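Local coordinates for protein histidine--tRNA ligase (Staphylococcus aureus, PDB 1QE0) that catalyses the ATP-dependent attachment of L-histidine to tRNA(His), releasing AMP and diphosphate, and works as a homodimer of the class II aminoacyl-tRNA synthetase family, at residues A[105-111]-A[123-129]; A[18-22]-A[310-314]; A[332-336]-A[371-375]. Residues are numbered along the deposited sequence.

Contact 1: A[105-111]-A[123-129]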
ATOM      1  N   TYR A 105       0.313   9.333   7.077  1.00  4.10           N
ATOM      2  CA  TYR A 105      -0.238   7.992   7.231  1.00  2.00           C
ATOM      3  C   TYR A 105       0.709   6.958   6.670  1.00  7.44           C
ATOM      4  O   TYR A 105       1.608   7.282   5.882  1.00  9.42           O
ATOM      5  CB  TYR A 105      -1.614   7.847   6.572  1.00  6.07           C
ATOM      6  CG  TYR A 105      -1.654   7.549   5.086  1.00  3.42           C
ATOM      7  CD1 TYR A 105      -1.618   6.251   4.597  1.00  2.78           C
ATOM      8  CD2 TYR A 105      -1.802   8.573   4.179  1.00  9.01           C
ATOM      9  CE1 TYR A 105      -1.736   5.997   3.247  1.00  3.98           C
ATOM     10  CE2 TYR A 105      -1.912   8.334   2.825  1.00  2.74           C
ATOM     11  CZ  TYR A 105      -1.884   7.062   2.363  1.00  8.48           C
ATOM     12  OH  TYR A 105      -2.018   6.891   1.002  1.00 12.73           O
ATOM     13  N   TYR A 106       0.544   5.715   7.110  1.00 10.40           N
ATOM     14  CA  TYR A 106       1.403   4.639   6.640  1.00  9.57           C
ATOM     15  C   TYR A 106       0.600   3.382   6.504  1.00  6.92           C
ATOM     16  O   TYR A 106      -0.559   3.348   6.886  1.00  9.71           O
ATOM     17  CB  TYR A 106       2.577   4.437   7.583  1.00  6.19           C
ATOM     18  CG  TYR A 106       2.196   4.094   8.978  1.00  7.96           C
ATOM     19  CD1 TYR A 106       2.270   5.048   9.990  1.00 10.48           C
ATOM     20  CD2 TYR A 106       1.735   2.824   9.295  1.00 10.47           C
ATOM     21  CE1 TYR A 106       1.884   4.741  11.287  1.00 15.78           C
ATOM     22  CE2 TYR A 106       1.343   2.503  10.591  1.00 16.43           C
ATOM     23  CZ  TYR A 106       1.413   3.460  11.578  1.00 17.37           C
ATOM     24  OH  TYR A 106       0.986   3.137  12.841  1.00 22.50           O
ATOM     25  N   ASN A 107       1.210   2.355   5.941  1.00  7.50           N
ATOM     26  CA  ASN A 107       0.546   1.068   5.742  1.00  8.81           C
ATOM     27  C   ASN A 107       1.626   0.062   5.312  1.00  8.79           C
ATOM     28  O   ASN A 107       2.196   0.203   4.233  1.00  9.95           O
ATOM     29  CB  ASN A 107      -0.504   1.219   4.630  1.00  7.43           C
ATOM     30  CG  ASN A 107      -1.345  -0.043   4.416  1.00  9.13           C
ATOM     31  OD1 ASN A 107      -0.989  -1.144   4.817  1.00 13.55           O
ATOM     32  ND2 ASN A 107      -2.468   0.130   3.768  1.00  8.05           N
ATOM     33  N   GLY A 108       1.950  -0.909   6.161  1.00  6.67           N
ATOM     34  CA  GLY A 108       2.953  -1.883   5.785  1.00  4.49           C
ATOM     35  C   GLY A 108       3.088  -2.944   6.843  1.00 10.85           C
ATOM     36  O   GLY A 108       2.411  -2.894   7.860  1.00 15.97           O
ATOM     37  N   PRO A 109       3.923  -3.951   6.629  1.00 13.12           N
ATOM     38  CA  PRO A 109       4.109  -5.015   7.614  1.00 14.73           C
ATOM     39  C   PRO A 109       4.891  -4.600   8.836  1.00 17.28           C
ATOM     40  O   PRO A 109       5.927  -3.932   8.718  1.00 20.47           O
ATOM     41  CB  PRO A 109       4.889  -6.062   6.829  1.00 15.02           C
ATOM     42  CG  PRO A 109       5.658  -5.236   5.870  1.00 12.34           C
ATOM     43  CD  PRO A 109       4.590  -4.303   5.373  1.00 12.55           C
ATOM     44  N   MET A 110       4.453  -5.113   9.984  1.00 15.99           N
ATOM     45  CA  MET A 110       5.067  -4.862  11.281  1.00 17.62           C
ATOM     46  C   MET A 110       5.548  -6.238  11.757  1.00 22.45           C
ATOM     47  O   MET A 110       5.029  -7.255  11.281  1.00 27.01           O
ATOM     48  CB  MET A 110       4.030  -4.296  12.252  1.00  9.81           C
ATOM     49  CG  MET A 110       3.439  -3.003  11.806  1.00  9.55           C
ATOM     50  SD  MET A 110       4.691  -1.743  11.643  1.00 15.27           S
ATOM     51  CE  MET A 110       3.996  -0.721  10.363  1.00 13.41           C
ATOM     52  N   PHE A 111       6.486  -6.292  12.708  1.00 23.15           N
ATOM     53  CA  PHE A 111       7.016  -7.568  13.191  1.00 23.91           C
ATOM     54  C   PHE A 111       7.114  -7.749  14.702  1.00 28.76           C
ATOM     55  O   PHE A 111       8.049  -7.256  15.334  1.00 35.88           O
ATOM     56  CB  PHE A 111       8.406  -7.776  12.601  1.00 17.00           C
ATOM     57  CG  PHE A 111       8.445  -7.646  11.123  1.00 16.17           C
ATOM     58  CD1 PHE A 111       8.417  -8.786  10.317  1.00 13.78           C
ATOM     59  CD2 PHE A 111       8.434  -6.382  10.519  1.00 11.81           C
ATOM     60  CE1 PHE A 111       8.374  -8.665   8.941  1.00 10.61           C
ATOM     61  CE2 PHE A 111       8.392  -6.245   9.141  1.00  3.78           C
ATOM     62  CZ  PHE A 111       8.358  -7.382   8.355  1.00 13.69           C
ATOM     63  N   GLN A 123       4.417 -11.577  11.429  1.00 14.34           N
ATOM     64  CA  GLN A 123       4.396 -10.501  10.440  1.00 11.97           C
ATOM     65  C   GLN A 123       2.951 -10.105  10.213  1.00 10.09           C
ATOM     66  O   GLN A 123       2.141 -10.903   9.743  1.00 11.21           O
ATOM     67  CB  GLN A 123       4.986 -10.915   9.097  1.00  5.33           C
ATOM     68  CG  GLN A 123       4.804  -9.805   8.117  1.00 10.93           C
ATOM     69  CD  GLN A 123       5.589  -9.948   6.861  1.00 14.26           C
ATOM     70  OE1 GLN A 123       6.694 -10.471   6.859  1.00 23.22           O
ATOM     71  NE2 GLN A 123       5.054  -9.416   5.782  1.00 18.98           N
ATOM     72  N   PHE A 124       2.611  -8.882  10.548  1.00  9.42           N
ATOM     73  CA  PHE A 124       1.249  -8.444  10.355  1.00 11.20           C
ATOM     74  C   PHE A 124       1.288  -7.102   9.640  1.00 14.15           C
ATOM     75  O   PHE A 124       2.323  -6.455   9.618  1.00 15.71           O
ATOM     76  CB  PHE A 124       0.517  -8.382  11.697  1.00  3.16           C
ATOM     77  CG  PHE A 124       1.245  -7.611  12.754  1.00  2.05           C
ATOM     78  CD1 PHE A 124       2.397  -8.119  13.326  1.00  5.91           C
ATOM     79  CD2 PHE A 124       0.767  -6.375  13.188  1.00  5.01           C
ATOM     80  CE1 PHE A 124       3.075  -7.410  14.314  1.00  7.27           C
ATOM     81  CE2 PHE A 124       1.430  -5.656  14.174  1.00  6.42           C
ATOM     82  CZ  PHE A 124       2.593  -6.182  14.735  1.00  9.76           C
ATOM     83  N   ASN A 125       0.186  -6.704   9.019  1.00 15.10           N
ATOM     84  CA  ASN A 125       0.158  -5.447   8.294  1.00 18.98           C
ATOM     85  C   ASN A 125      -0.701  -4.370   8.909  1.00 16.56           C
ATOM     86  O   ASN A 125      -1.910  -4.354   8.677  1.00 20.10           O
ATOM     87  CB  ASN A 125      -0.338  -5.685   6.866  1.00 27.09           C
ATOM     88  CG  ASN A 125       0.787  -5.872   5.860  1.00 29.32           C
ATOM     89  OD1 ASN A 125       1.773  -6.574   6.101  1.00 27.75           O
ATOM     90  ND2 ASN A 125       0.624  -5.258   4.711  1.00 16.25           N
ATOM     91  N   GLN A 126      -0.083  -3.425   9.610  1.00 14.84           N
ATOM     92  CA  GLN A 126      -0.847  -2.337  10.211  1.00 15.58           C
ATOM     93  C   GLN A 126      -0.813  -1.046   9.390  1.00 14.43           C
ATOM     94  O   GLN A 126       0.167  -0.739   8.687  1.00 13.68           O
ATOM     95  CB  GLN A 126      -0.443  -2.082  11.683  1.00 20.51           C
ATOM     96  CG  GLN A 126       0.753  -1.159  11.919  1.00 28.46           C
ATOM     97  CD  GLN A 126       0.953  -0.762  13.400  1.00 33.05           C
ATOM     98  OE1 GLN A 126       1.712   0.177  13.707  1.00 31.87           O
ATOM     99  NE2 GLN A 126       0.272  -1.468  14.315  1.00 31.96           N
ATOM    100  N   PHE A 127      -1.934  -0.341   9.434  1.00 10.43           N
ATOM    101  CA  PHE A 127      -2.136   0.930   8.742  1.00  9.17           C
ATOM    102  C   PHE A 127      -2.345   1.935   9.866  1.00  7.57           C
ATOM    103  O   PHE A 127      -2.875   1.565  10.904  1.00 11.33           O
ATOM    104  CB  PHE A 127      -3.407   0.832   7.880  1.00  5.69           C
ATOM    105  CG  PHE A 127      -3.841   2.142   7.266  1.00  7.29           C
ATOM    106  CD1 PHE A 127      -3.493   2.467   5.949  1.00  8.03           C
ATOM    107  CD2 PHE A 127      -4.607   3.049   7.996  1.00  4.82           C
ATOM    108  CE1 PHE A 127      -3.898   3.679   5.383  1.00  2.00           C
ATOM    109  CE2 PHE A 127      -5.020   4.262   7.438  1.00  2.00           C
ATOM    110  CZ  PHE A 127      -4.663   4.571   6.134  1.00  4.94           C
ATOM    111  N   GLY A 128      -1.917   3.179   9.692  1.00  5.91           N
ATOM    112  CA  GLY A 128      -2.107   4.183  10.736  1.00  4.00           C
ATOM    113  C   GLY A 128      -1.927   5.638  10.291  1.00  5.89           C
ATOM    114  O   GLY A 128      -1.401   5.899   9.191  1.00  7.36           O
ATOM    115  N   VAL A 129      -2.437   6.585  11.079  1.00  2.00           N
ATOM    116  CA  VAL A 129      -2.259   8.003  10.779  1.00  2.72           C
ATOM    117  C   VAL A 129      -1.715   8.697  12.006  1.00  2.64           C
ATOM    118  O   VAL A 129      -1.890   8.223  13.116  1.00  3.51           O
ATOM    119  CB  VAL A 129      -3.538   8.738  10.366  1.00  2.07           C
ATOM    120  CG1 VAL A 129      -4.378   7.860   9.534  1.00  2.00           C
ATOM    121  CG2 VAL A 129      -4.269   9.331  11.580  1.00  2.00           C
TER
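Reciprocal backbone hydrogen bonds set an antiparallel register. Tyr106 N bonds Gly128 O (2.9 Å) and Gly128 N bonds Tyr106 O (3.1 Å); Met110 N bonds Phe124 O (2.5 Å) and Phe124 N bonds Met110 O (3.0 Å). Between them Gly108 N bonds Gln126 O (3.1 Å); the return, Gln126 N to Gly108 O (3.1 Å), is weak at 120°. On the face carrying Tyr106, Met110 and Phe124 lie two CH-pi contacts: Gly128 CA is 4.0 Å from the Tyr106 ring centroid, where any CB would strike Tyr106 OH, and Met110 CB is 3.7 Å from the Phe124 ring centroid. On the other, Tyr105 CD1 meets Phe127 CE1 at 3.5 Å, and helix 13-33 covers these rings. Pro109 lacks an amide hydrogen but occupies a non-hydrogen-bonded pair with Asn125, so the ladder continues unbroken. The strands, 142° apart in direction, make a twisted hairpin of the largely antiparallel catalytic sheet, its long, partly unmodelled connection consistent with class II motif 2, whose loop typically contacts ATP and tRNA.

Contact 2: A[18-22]-A[310-314]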
ATOM      1  N   LYS A  18      -8.003  -8.424  -2.638  1.00  9.78           N
ATOM      2  CA  LYS A  18      -8.818  -7.907  -1.530  1.00  4.21           C
ATOM      3  C   LYS A  18      -7.994  -6.899  -0.788  1.00  6.63           C
ATOM      4  O   LYS A  18      -8.524  -5.900  -0.323  1.00  8.07           O
ATOM      5  CB  LYS A  18      -9.195  -9.026  -0.562  1.00  5.64           C
ATOM      6  CG  LYS A  18     -10.045 -10.131  -1.135  1.00  2.41           C
ATOM      7  CD  LYS A  18     -10.147 -11.242  -0.114  1.00 21.97           C
ATOM      8  CE  LYS A  18     -11.151 -12.352  -0.475  1.00 28.34           C
ATOM      9  NZ  LYS A  18     -10.792 -13.115  -1.709  1.00 32.53           N
ATOM     10  N   TRP A  19      -6.702  -7.198  -0.626  1.00  9.40           N
ATOM     11  CA  TRP A  19      -5.755  -6.285   0.033  1.00  8.48           C
ATOM     12  C   TRP A  19      -5.610  -5.017  -0.806  1.00  9.34           C
ATOM     13  O   TRP A  19      -5.689  -3.911  -0.275  1.00 11.87           O
ATOM     14  CB  TRP A  19      -4.366  -6.910   0.167  1.00  8.22           C
ATOM     15  CG  TRP A  19      -4.226  -7.799   1.306  1.00 13.15           C
ATOM     16  CD1 TRP A  19      -4.719  -9.064   1.424  1.00 19.87           C
ATOM     17  CD2 TRP A  19      -3.599  -7.496   2.551  1.00 16.94           C
ATOM     18  NE1 TRP A  19      -4.442  -9.570   2.679  1.00 17.77           N
ATOM     19  CE2 TRP A  19      -3.752  -8.623   3.387  1.00 18.84           C
ATOM     20  CE3 TRP A  19      -2.918  -6.383   3.042  1.00 14.90           C
ATOM     21  CZ2 TRP A  19      -3.256  -8.659   4.689  1.00 20.26           C
ATOM     22  CZ3 TRP A  19      -2.424  -6.424   4.338  1.00  9.03           C
ATOM     23  CH2 TRP A  19      -2.589  -7.552   5.141  1.00 11.26           C
ATOM     24  N   ARG A  20      -5.394  -5.173  -2.112  1.00  5.76           N
ATOM     25  CA  ARG A  20      -5.235  -4.015  -2.986  1.00  8.41           C
ATOM     26  C   ARG A  20      -6.470  -3.160  -3.034  1.00 10.91           C
ATOM     27  O   ARG A  20      -6.374  -1.945  -3.164  1.00 17.27           O
ATOM     28  CB  ARG A  20      -4.835  -4.411  -4.388  1.00  2.00           C
ATOM     29  CG  ARG A  20      -3.516  -5.138  -4.423  1.00  3.93           C
ATOM     30  CD  ARG A  20      -3.019  -5.187  -5.826  1.00 10.38           C
ATOM     31  NE  ARG A  20      -4.011  -5.786  -6.708  1.00  8.83           N
ATOM     32  CZ  ARG A  20      -3.935  -7.039  -7.104  1.00  9.88           C
ATOM     33  NH1 ARG A  20      -4.846  -7.556  -7.900  1.00 10.09           N
ATOM     34  NH2 ARG A  20      -2.914  -7.768  -6.711  1.00 15.62           N
ATOM     35  N   TYR A  21      -7.635  -3.784  -2.948  1.00 11.35           N
ATOM     36  CA  TYR A  21      -8.877  -3.020  -2.940  1.00 10.57           C
ATOM     37  C   TYR A  21      -8.932  -2.112  -1.694  1.00 10.10           C
ATOM     38  O   TYR A  21      -9.226  -0.901  -1.781  1.00  8.29           O
ATOM     39  CB  TYR A  21     -10.062  -3.975  -2.947  1.00  5.96           C
ATOM     40  CG  TYR A  21     -11.358  -3.256  -2.896  1.00  5.54           C
ATOM     41  CD1 TYR A  21     -11.977  -2.998  -1.680  1.00  4.53           C
ATOM     42  CD2 TYR A  21     -11.979  -2.839  -4.050  1.00  8.73           C
ATOM     43  CE1 TYR A  21     -13.171  -2.358  -1.613  1.00  7.22           C
ATOM     44  CE2 TYR A  21     -13.207  -2.173  -3.988  1.00 13.03           C
ATOM     45  CZ  TYR A  21     -13.788  -1.950  -2.760  1.00  5.98           C
ATOM     46  OH  TYR A  21     -15.011  -1.356  -2.657  1.00 16.05           O
ATOM     47  N   ILE A  22      -8.684  -2.728  -0.541  1.00  7.36           N
ATOM     48  CA  ILE A  22      -8.667  -2.038   0.729  1.00  8.21           C
ATOM     49  C   ILE A  22      -7.568  -0.961   0.737  1.00  8.65           C
ATOM     50  O   ILE A  22      -7.843   0.206   0.996  1.00  9.01           O
ATOM     51  CB  ILE A  22      -8.467  -3.049   1.848  1.00  2.00           C
ATOM     52  CG1 ILE A  22      -9.769  -3.811   2.041  1.00  4.87           C
ATOM     53  CG2 ILE A  22      -8.026  -2.362   3.127  1.00  2.00           C
ATOM     54  CD1 ILE A  22      -9.649  -5.015   2.932  1.00  6.93           C
ATOM     55  N   ILE A 310      -5.029  -4.457   8.769  1.00  7.91           N
ATOM     56  CA  ILE A 310      -5.754  -4.788   7.544  1.00 13.09           C
ATOM     57  C   ILE A 310      -6.298  -6.216   7.647  1.00 10.64           C
ATOM     58  O   ILE A 310      -7.422  -6.529   7.205  1.00  4.98           O
ATOM     59  CB  ILE A 310      -4.881  -4.648   6.295  1.00 19.04           C
ATOM     60  CG1 ILE A 310      -4.426  -3.188   6.130  1.00 18.00           C
ATOM     61  CG2 ILE A 310      -5.676  -5.091   5.053  1.00 17.10           C
ATOM     62  CD1 ILE A 310      -5.545  -2.261   5.785  1.00 13.41           C
ATOM     63  N   GLU A 311      -5.547  -7.062   8.330  1.00  7.97           N
ATOM     64  CA  GLU A 311      -6.022  -8.413   8.490  1.00 12.78           C
ATOM     65  C   GLU A 311      -7.350  -8.442   9.206  1.00 12.86           C
ATOM     66  O   GLU A 311      -8.315  -8.999   8.686  1.00 17.30           O
ATOM     67  CB  GLU A 311      -4.986  -9.263   9.170  1.00 12.78           C
ATOM     68  CG  GLU A 311      -3.864  -9.578   8.203  1.00 22.30           C
ATOM     69  CD  GLU A 311      -2.517  -9.114   8.687  1.00 21.75           C
ATOM     70  OE1 GLU A 311      -1.525  -9.805   8.393  1.00 31.87           O
ATOM     71  OE2 GLU A 311      -2.453  -8.075   9.364  1.00 20.72           O
ATOM     72  N   ARG A 312      -7.430  -7.744  10.336  1.00 12.77           N
ATOM     73  CA  ARG A 312      -8.663  -7.678  11.105  1.00  9.95           C
ATOM     74  C   ARG A 312      -9.804  -7.058  10.294  1.00 15.30           C
ATOM     75  O   ARG A 312     -10.932  -7.563  10.332  1.00 22.89           O
ATOM     76  CB  ARG A 312      -8.469  -6.880  12.382  1.00  5.50           C
ATOM     77  CG  ARG A 312      -7.597  -7.536  13.389  1.00 16.28           C
ATOM     78  CD  ARG A 312      -7.743  -6.843  14.717  1.00 27.86           C
ATOM     79  NE  ARG A 312      -7.049  -7.566  15.778  1.00 42.20           N
ATOM     80  CZ  ARG A 312      -7.553  -7.763  16.995  1.00 47.88           C
ATOM     81  NH1 ARG A 312      -8.751  -7.280  17.299  1.00 50.39           N
ATOM     82  NH2 ARG A 312      -6.882  -8.486  17.893  1.00 52.81           N
ATOM     83  N   LEU A 313      -9.531  -5.966   9.573  1.00 11.83           N
ATOM     84  CA  LEU A 313     -10.560  -5.313   8.763  1.00  9.98           C
ATOM     85  C   LEU A 313     -11.131  -6.336   7.799  1.00 13.24           C
ATOM     86  O   LEU A 313     -12.355  -6.504   7.701  1.00 11.07           O
ATOM     87  CB  LEU A 313      -9.964  -4.132   8.012  1.00  4.53           C
ATOM     88  CG  LEU A 313     -10.790  -3.464   6.928  1.00  2.91           C
ATOM     89  CD1 LEU A 313     -12.145  -3.093   7.443  1.00  2.00           C
ATOM     90  CD2 LEU A 313     -10.064  -2.236   6.428  1.00  2.00           C
ATOM     91  N   LEU A 314     -10.223  -7.074   7.154  1.00 16.72           N
ATOM     92  CA  LEU A 314     -10.579  -8.137   6.217  1.00 15.39           C
ATOM     93  C   LEU A 314     -11.525  -9.145   6.902  1.00 17.58           C
ATOM     94  O   LEU A 314     -12.615  -9.428   6.405  1.00 19.66           O
ATOM     95  CB  LEU A 314      -9.311  -8.847   5.735  1.00  9.39           C
ATOM     96  CG  LEU A 314      -8.900  -8.696   4.257  1.00 12.92           C
ATOM     97  CD1 LEU A 314     -10.020  -8.124   3.438  1.00  6.80           C
ATOM     98  CD2 LEU A 314      -7.671  -7.840   4.101  1.00 11.14           C
TER
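Ile22, Trp19 and Leu314 have the most surface buried here, 90, 87 and 73 Å² respectively, and the contact is built from their apolar side chains; no hydrogen bond crosses between the segments. Trp19 presents one face of its indole to the second helix. Ile310 CG2 stands 3.8 Å from the centroid of the six-membered ring, 19° off the normal, and Leu314 CD2 stands 4.0 Å from the centroid of the five-membered ring, 13° off. Both are CH-pi contacts, and they come from residues one helical turn apart, joined by the bond from Leu314 N to Ile310 O at 2.9 Å. At the indole edge, Glu311 CG lies 3.7 Å from Trp19 CZ2, while the carboxylate of Glu311 accepts a hydrogen bond from Asn125 N. Ile22, a turn after Lys18, points its CA-to-CB bond toward the partner helix; its CG2 packs 3.6 Å from Ile310 CD1 and 3.9 Å from Leu313 CD2. Leu314 also borders Lys18, with CD1 4.2 Å from Lys18 CB, so the aliphatic base of the lysine closes one margin. Arg20, which does not reach segment 310-314, forms a salt bridge with Glu37 of the second subunit. The short axes pass 11.0 Å apart at 103°, a steep crossing bridged by large side chains. Helix 13-33 thus runs across the start of helix 310-319, which directly follows strand 302-309 of the catalytic-domain sheet, and through Trp19 it also touches Asn125 of the adjoining strand 123-132.

Contact 3: A[332-336]-A[371-375]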
ATOM      1  N   LEU A 332     -11.348 -11.063 -22.294  1.00  5.90           N
ATOM      2  CA  LEU A 332     -11.421 -11.853 -23.504  1.00  5.56           C
ATOM      3  C   LEU A 332     -10.416 -12.959 -23.507  1.00  9.75           C
ATOM      4  O   LEU A 332      -9.232 -12.687 -23.311  1.00 15.09           O
ATOM      5  CB  LEU A 332     -11.047 -10.967 -24.683  1.00  7.23           C
ATOM      6  CG  LEU A 332     -11.575 -11.261 -26.089  1.00 12.57           C
ATOM      7  CD1 LEU A 332     -10.578 -10.726 -27.094  1.00 10.91           C
ATOM      8  CD2 LEU A 332     -11.829 -12.744 -26.325  1.00 15.22           C
ATOM      9  N   PHE A 333     -10.862 -14.196 -23.728  1.00  8.79           N
ATOM     10  CA  PHE A 333      -9.910 -15.285 -23.839  1.00  9.66           C
ATOM     11  C   PHE A 333      -9.905 -15.739 -25.306  1.00 11.08           C
ATOM     12  O   PHE A 333     -10.977 -15.931 -25.916  1.00 11.43           O
ATOM     13  CB  PHE A 333     -10.195 -16.425 -22.883  1.00  3.39           C
ATOM     14  CG  PHE A 333      -9.068 -17.432 -22.807  1.00  2.00           C
ATOM     15  CD1 PHE A 333      -8.059 -17.275 -21.891  1.00  2.00           C
ATOM     16  CD2 PHE A 333      -9.027 -18.535 -23.661  1.00  3.55           C
ATOM     17  CE1 PHE A 333      -7.031 -18.189 -21.816  1.00  2.00           C
ATOM     18  CE2 PHE A 333      -7.988 -19.464 -23.587  1.00  4.04           C
ATOM     19  CZ  PHE A 333      -6.989 -19.294 -22.663  1.00  2.00           C
ATOM     20  N   ILE A 334      -8.707 -15.793 -25.889  1.00 10.05           N
ATOM     21  CA  ILE A 334      -8.524 -16.169 -27.289  1.00  9.15           C
ATOM     22  C   ILE A 334      -8.195 -17.650 -27.476  1.00  9.15           C
ATOM     23  O   ILE A 334      -7.173 -18.138 -26.966  1.00  5.94           O
ATOM     24  CB  ILE A 334      -7.434 -15.294 -27.924  1.00  8.94           C
ATOM     25  CG1 ILE A 334      -7.874 -13.827 -27.878  1.00 12.02           C
ATOM     26  CG2 ILE A 334      -7.177 -15.693 -29.342  1.00  6.76           C
ATOM     27  CD1 ILE A 334      -6.781 -12.869 -28.227  1.00  3.78           C
ATOM     28  N   VAL A 335      -9.120 -18.346 -28.154  1.00  9.45           N
ATOM     29  CA  VAL A 335      -9.038 -19.766 -28.482  1.00  9.63           C
ATOM     30  C   VAL A 335      -8.606 -19.809 -29.929  1.00 13.27           C
ATOM     31  O   VAL A 335      -9.290 -19.237 -30.778  1.00 12.87           O
ATOM     32  CB  VAL A 335     -10.410 -20.402 -28.419  1.00 12.65           C
ATOM     33  CG1 VAL A 335     -10.339 -21.856 -28.896  1.00 13.02           C
ATOM     34  CG2 VAL A 335     -10.973 -20.282 -27.014  1.00  7.57           C
ATOM     35  N   THR A 336      -7.475 -20.460 -30.214  1.00 17.31           N
ATOM     36  CA  THR A 336      -6.927 -20.541 -31.586  1.00 18.39           C
ATOM     37  C   THR A 336      -6.798 -21.955 -32.153  1.00 20.20           C
ATOM     38  O   THR A 336      -6.556 -22.919 -31.411  1.00 19.45           O
ATOM     39  CB  THR A 336      -5.563 -19.894 -31.654  1.00 14.93           C
ATOM     40  OG1 THR A 336      -4.755 -20.395 -30.580  1.00 17.16           O
ATOM     41  CG2 THR A 336      -5.686 -18.393 -31.521  1.00 17.63           C
ATOM     42  N   GLN A 371      -9.296 -25.276 -23.948  1.00 11.83           N
ATOM     43  CA  GLN A 371      -9.105 -23.853 -24.037  1.00  8.73           C
ATOM     44  C   GLN A 371     -10.348 -23.185 -23.459  1.00 12.10           C
ATOM     45  O   GLN A 371     -10.230 -22.308 -22.602  1.00 17.68           O
ATOM     46  CB  GLN A 371      -8.851 -23.441 -25.474  1.00  4.23           C
ATOM     47  CG  GLN A 371      -7.398 -23.668 -25.880  1.00  2.72           C
ATOM     48  CD  GLN A 371      -7.158 -23.268 -27.279  1.00  2.00           C
ATOM     49  OE1 GLN A 371      -7.441 -22.143 -27.645  1.00  7.93           O
ATOM     50  NE2 GLN A 371      -6.731 -24.198 -28.106  1.00  2.00           N
ATOM     51  N   MET A 372     -11.529 -23.655 -23.868  1.00 11.56           N
ATOM     52  CA  MET A 372     -12.800 -23.135 -23.379  1.00 11.45           C
ATOM     53  C   MET A 372     -12.904 -23.263 -21.861  1.00 14.80           C
ATOM     54  O   MET A 372     -13.444 -22.381 -21.192  1.00 17.19           O
ATOM     55  CB  MET A 372     -13.954 -23.862 -24.022  1.00 10.20           C
ATOM     56  CG  MET A 372     -14.045 -23.675 -25.504  1.00 12.50           C
ATOM     57  SD  MET A 372     -14.482 -22.018 -26.032  1.00 22.82           S
ATOM     58  CE  MET A 372     -15.386 -21.371 -24.658  1.00 20.20           C
ATOM     59  N   LYS A 373     -12.399 -24.356 -21.307  1.00 13.65           N
ATOM     60  CA  LYS A 373     -12.420 -24.506 -19.861  1.00 19.78           C
ATOM     61  C   LYS A 373     -11.515 -23.434 -19.216  1.00 19.69           C
ATOM     62  O   LYS A 373     -11.887 -22.815 -18.231  1.00 21.97           O
ATOM     63  CB  LYS A 373     -11.953 -25.915 -19.456  1.00 23.24           C
ATOM     64  CG  LYS A 373     -12.918 -27.001 -19.842  1.00 28.73           C
ATOM     65  CD  LYS A 373     -12.496 -28.348 -19.302  1.00 38.71           C
ATOM     66  CE  LYS A 373     -13.579 -29.404 -19.605  1.00 44.69           C
ATOM     67  NZ  LYS A 373     -13.329 -30.736 -18.964  1.00 46.79           N
ATOM     68  N   GLN A 374     -10.338 -23.207 -19.798  1.00 20.41           N
ATOM     69  CA  GLN A 374      -9.388 -22.240 -19.275  1.00 14.03           C
ATOM     70  C   GLN A 374     -10.039 -20.880 -19.304  1.00 16.22           C
ATOM     71  O   GLN A 374      -9.998 -20.130 -18.307  1.00 19.00           O
ATOM     72  CB  GLN A 374      -8.100 -22.282 -20.091  1.00  8.76           C
ATOM     73  CG  GLN A 374      -7.005 -21.283 -19.683  1.00  8.89           C
ATOM     74  CD  GLN A 374      -6.406 -21.459 -18.283  1.00  9.34           C
ATOM     75  OE1 GLN A 374      -6.645 -22.438 -17.575  1.00 12.37           O
ATOM     76  NE2 GLN A 374      -5.623 -20.476 -17.883  1.00  7.15           N
ATOM     77  N   ALA A 375     -10.712 -20.594 -20.410  1.00 12.21           N
ATOM     78  CA  ALA A 375     -11.417 -19.338 -20.538  1.00 12.22           C
ATOM     79  C   ALA A 375     -12.318 -19.204 -19.318  1.00 15.15           C
ATOM     80  O   ALA A 375     -12.249 -18.212 -18.606  1.00 19.68           O
ATOM     81  CB  ALA A 375     -12.253 -19.322 -21.799  1.00  7.67           C
TER
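Strand 332-336 runs almost opposite in direction to helix segment 371-375, at 174°, with the short axes 8.6 Å apart. Phe333 comes first into contact: its CB lies 3.7 Å from Ala375 CB, its CZ 3.6 Å from Gln374 CG, and Ala375 CA sits over a ring face; Gln374 NE2 bonds Asn99 of the second subunit. Ile334 points its CA-to-CB bond away, as strand alternation requires, and packs on Leu348 and Leu349 of helix 338-353. Val335 then returns to the interface, its CG2 4.0 Å from Met372 SD and its CG1 3.2 Å from Gln371 OE1. At Thr336 the backbone supplies the one hydrogen bond across the segments, Thr336 N to Gln371 OE1 at 3.1 Å and 138°; Gln371 NE2 bonds Arg366 O. Strand 332-336 lies between parallel strands 359-361 and 382-386 in a mixed five-stranded sheet with helices 338-353 and 368-377 on opposite faces, the alpha/beta fold of the class IIa anticodon-binding domain.

How the contacts relate
Contacts 1 and 2 form one continuous region of the catalytic domain, their centres 12 Å apart, whereas contact 3 belongs to the anticodon-binding domain, with its centre 40 Å from that of contact 1 and 31 Å from that of contact 2. Along the chain, the hairpin of contact 1 falls between the two helices of contact 2, and contact 3 follows both. Asn125 makes most of the touches between the first two: its N lies 3.0 Å from Glu311 OE2, and its O 3.1 Å from Ile310 N, both probable hydrogen bonds. Helix 310-319 is followed by strand 332-336, where the synthetase core gives way to the domain that probably recognises the anticodon; in space, contacts 2 and 3 are about 16 Å apart at their nearest atoms.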